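Local coordinates for CBS domain-containing protein CBSX2, chloroplastic (Arabidopsis thaliana, PDB 3SL7) that probably regulates the chloroplast thioredoxin system through its pair of CBS domains, and so modulates plant development, at residues Phe129-Val134 against Ile144-Asn149. Numbering follows the deposited sequence.
Sequences FRRLPV and ILTRGN. With ACT (acetate ion), chain C.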
loop_
_atom_site.group_PDB
_atom_site.type_symbol
_atom_site.label_atom_id
_atom_site.label_comp_id
_atom_site.label_asym_id
_atom_site.label_seq_id
_atom_site.Cartn_x
_atom_site.Cartn_y
_atom_site.Cartn_z
ATOM N N PHE A 129 -9.973 8.527 -0.080
ATOM C CA PHE A 129 -8.610 8.432 -0.578
ATOM C C PHE A 129 -7.612 8.048 0.521
ATOM O O PHE A 129 -6.558 7.489 0.230
ATOM C CB PHE A 129 -8.219 9.746 -1.244
ATOM C CG PHE A 129 -7.012 9.643 -2.118
ATOM C CD1 PHE A 129 -6.960 8.701 -3.138
ATOM C CD2 PHE A 129 -5.942 10.499 -1.943
ATOM C CE1 PHE A 129 -5.850 8.602 -3.955
ATOM C CE2 PHE A 129 -4.821 10.413 -2.754
ATOM C CZ PHE A 129 -4.773 9.459 -3.764
ATOM N N ARG A 130 -7.946 8.343 1.778
ATOM C CA ARG A 130 -7.091 7.976 2.914
ATOM C C ARG A 130 -5.661 8.528 2.825
ATOM O O ARG A 130 -4.733 7.997 3.435
ATOM C CB ARG A 130 -7.034 6.462 3.063
ATOM C CG ARG A 130 -8.381 5.812 3.358
ATOM C CD ARG A 130 -8.792 6.003 4.811
ATOM N NE ARG A 130 -8.450 4.838 5.623
ATOM C CZ ARG A 130 -9.260 3.801 5.809
ATOM N NH1 ARG A 130 -10.459 3.788 5.244
ATOM N NH2 ARG A 130 -8.874 2.778 6.561
ATOM N N ARG A 131 -5.485 9.569 2.030
ATOM C CA ARG A 131 -4.259 10.360 2.031
ATOM C C ARG A 131 -4.706 11.795 1.855
ATOM O O ARG A 131 -5.802 12.038 1.364
ATOM C CB ARG A 131 -3.356 9.976 0.864
ATOM C CG ARG A 131 -3.170 8.493 0.670
ATOM C CD ARG A 131 -2.660 8.225 -0.734
ATOM N NE ARG A 131 -2.371 6.813 -0.961
ATOM C CZ ARG A 131 -3.265 5.919 -1.376
ATOM N NH1 ARG A 131 -4.521 6.279 -1.600
ATOM N NH2 ARG A 131 -2.902 4.660 -1.564
ATOM N N LEU A 132 -3.859 12.742 2.246
ATOM C CA LEU A 132 -4.147 14.149 2.057
ATOM C C LEU A 132 -3.031 14.753 1.241
ATOM O O LEU A 132 -1.900 14.811 1.699
ATOM C CB LEU A 132 -4.253 14.872 3.397
ATOM C CG LEU A 132 -5.394 14.388 4.284
ATOM C CD1 LEU A 132 -5.227 14.919 5.711
ATOM C CD2 LEU A 132 -6.725 14.824 3.697
ATOM N N PRO A 133 -3.342 15.165 0.006
ATOM C CA PRO A 133 -2.336 15.901 -0.752
ATOM C C PRO A 133 -1.962 17.143 0.059
ATOM O O PRO A 133 -2.817 17.714 0.737
ATOM C CB PRO A 133 -3.080 16.304 -2.026
ATOM C CG PRO A 133 -4.174 15.271 -2.176
ATOM C CD PRO A 133 -4.590 14.972 -0.751
ATOM N N VAL A 134 -0.702 17.540 0.011
ATOM C CA VAL A 134 -0.285 18.779 0.677
ATOM C C VAL A 134 0.027 19.775 -0.419
ATOM O O VAL A 134 0.789 19.476 -1.343
ATOM C CB VAL A 134 0.945 18.562 1.562
ATOM C CG1 VAL A 134 1.202 19.799 2.451
ATOM C CG2 VAL A 134 0.759 17.325 2.419
ATOM N N ILE A 144 2.433 14.656 0.182
ATOM C CA ILE A 144 1.223 13.968 0.544
ATOM C C ILE A 144 1.378 13.447 1.964
ATOM O O ILE A 144 2.473 13.063 2.376
ATOM C CB ILE A 144 0.882 12.835 -0.495
ATOM C CG1 ILE A 144 -0.538 12.330 -0.307
ATOM C CG2 ILE A 144 1.866 11.670 -0.414
ATOM C CD1 ILE A 144 -1.075 11.615 -1.545
ATOM N N LEU A 145 0.292 13.488 2.727
ATOM C CA LEU A 145 0.276 12.868 4.049
ATOM C C LEU A 145 -0.469 11.543 3.980
ATOM O O LEU A 145 -1.644 11.492 3.607
ATOM C CB LEU A 145 -0.398 13.775 5.081
ATOM C CG LEU A 145 -0.288 13.265 6.523
ATOM C CD1 LEU A 145 1.164 13.378 7.025
ATOM C CD2 LEU A 145 -1.236 14.028 7.448
ATOM N N THR A 146 0.219 10.476 4.359
ATOM C CA THR A 146 -0.357 9.146 4.328
ATOM C C THR A 146 -0.516 8.668 5.755
ATOM O O THR A 146 0.086 9.227 6.656
ATOM C CB THR A 146 0.579 8.165 3.613
ATOM O OG1 THR A 146 1.747 7.956 4.418
ATOM C CG2 THR A 146 1.008 8.720 2.247
ATOM N N ARG A 147 -1.302 7.616 5.959
ATOM C CA ARG A 147 -1.438 7.043 7.289
ATOM C C ARG A 147 -0.075 6.589 7.793
ATOM O O ARG A 147 0.247 6.749 8.971
ATOM C CB ARG A 147 -2.434 5.887 7.287
ATOM C CG ARG A 147 -3.885 6.331 7.205
ATOM C CD ARG A 147 -4.825 5.137 7.094
ATOM N NE ARG A 147 -4.640 4.179 8.183
ATOM C CZ ARG A 147 -5.094 4.358 9.422
ATOM N NH1 ARG A 147 -5.750 5.470 9.737
ATOM N NH2 ARG A 147 -4.887 3.428 10.349
ATOM N N GLY A 148 0.727 6.036 6.888
ATOM C CA GLY A 148 2.084 5.636 7.213
ATOM C C GLY A 148 2.947 6.785 7.718
ATOM O O GLY A 148 3.747 6.607 8.629
ATOM N N ASN A 149 2.809 7.962 7.112
ATOM C CA ASN A 149 3.515 9.143 7.596
ATOM C C ASN A 149 3.108 9.461 9.024
ATOM O O ASN A 149 3.938 9.849 9.836
ATOM C CB ASN A 149 3.216 10.370 6.730
ATOM C CG ASN A 149 3.810 10.276 5.348
ATOM O OD1 ASN A 149 4.820 9.598 5.138
ATOM N ND2 ASN A 149 3.188 10.976 4.386
HETATM C C ACT C . 1.036 6.639 -0.940
HETATM O O ACT C . 0.671 5.661 -0.255
HETATM O OXT ACT C . 0.134 7.186 -1.606
HETATM C CH3 ACT C . 2.458 7.131 -0.950
HETATM O O HOH W 1 -2.629 6.432 3.549
#
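The aromatic ring of F129 meets I144 across the contact obliquely, its CE2 lying 4.1 Å from I144 CD1, while one face of the ring carries the guanidinium nitrogen NH1 of R131, offset toward the rim. R131's own guanidinium has a bound acetate, probably from the crystallisation liquor, at its edge; the N-H of NE aims almost straight at acetate O and meets OXT only at a bent angle, both bonds weak, and NH2 bonds to T38 OG1. The side chain of R130, poorly ordered, lies alongside that of R147, and the edge of its guanidinium faces R147 CD, its plane 86° from that of the R147 guanidinium. R147 itself makes a cation-pi contact with W82 of the second subunit.

I144 CD1 is the hub on this face of the sheet: with CG1 anti to the backbone N (chi1 -167°), the branch reaches over to R131 CB at 3.7 Å and R131 CD at 3.8 Å. At R131 an alanine would probably leave the acetate and T38 OG1 without their arginine partner and uncover part of I144 CD1.

Strands 131-135 and 141-146 form the beta hairpin of the second CBS domain, and the latter leads into helix 147-159. L132 and L145 form an antiparallel hydrogen-bonded pair in it: L132 N to L145 O at 2.9 Å, and L145 N to L132 O at 2.8 Å, the latter nearly straight at 176°. Their side chains share the face covered by helix 117-124, whereas P133 and I144 lie on the face with R131, where P133 packs on strand 49-54 of the first CBS domain. Beyond this pair, a water bridges R130 O and R147 N, and T146 N-caps the helix, OG1 accepting from N149 N at 2.9 Å.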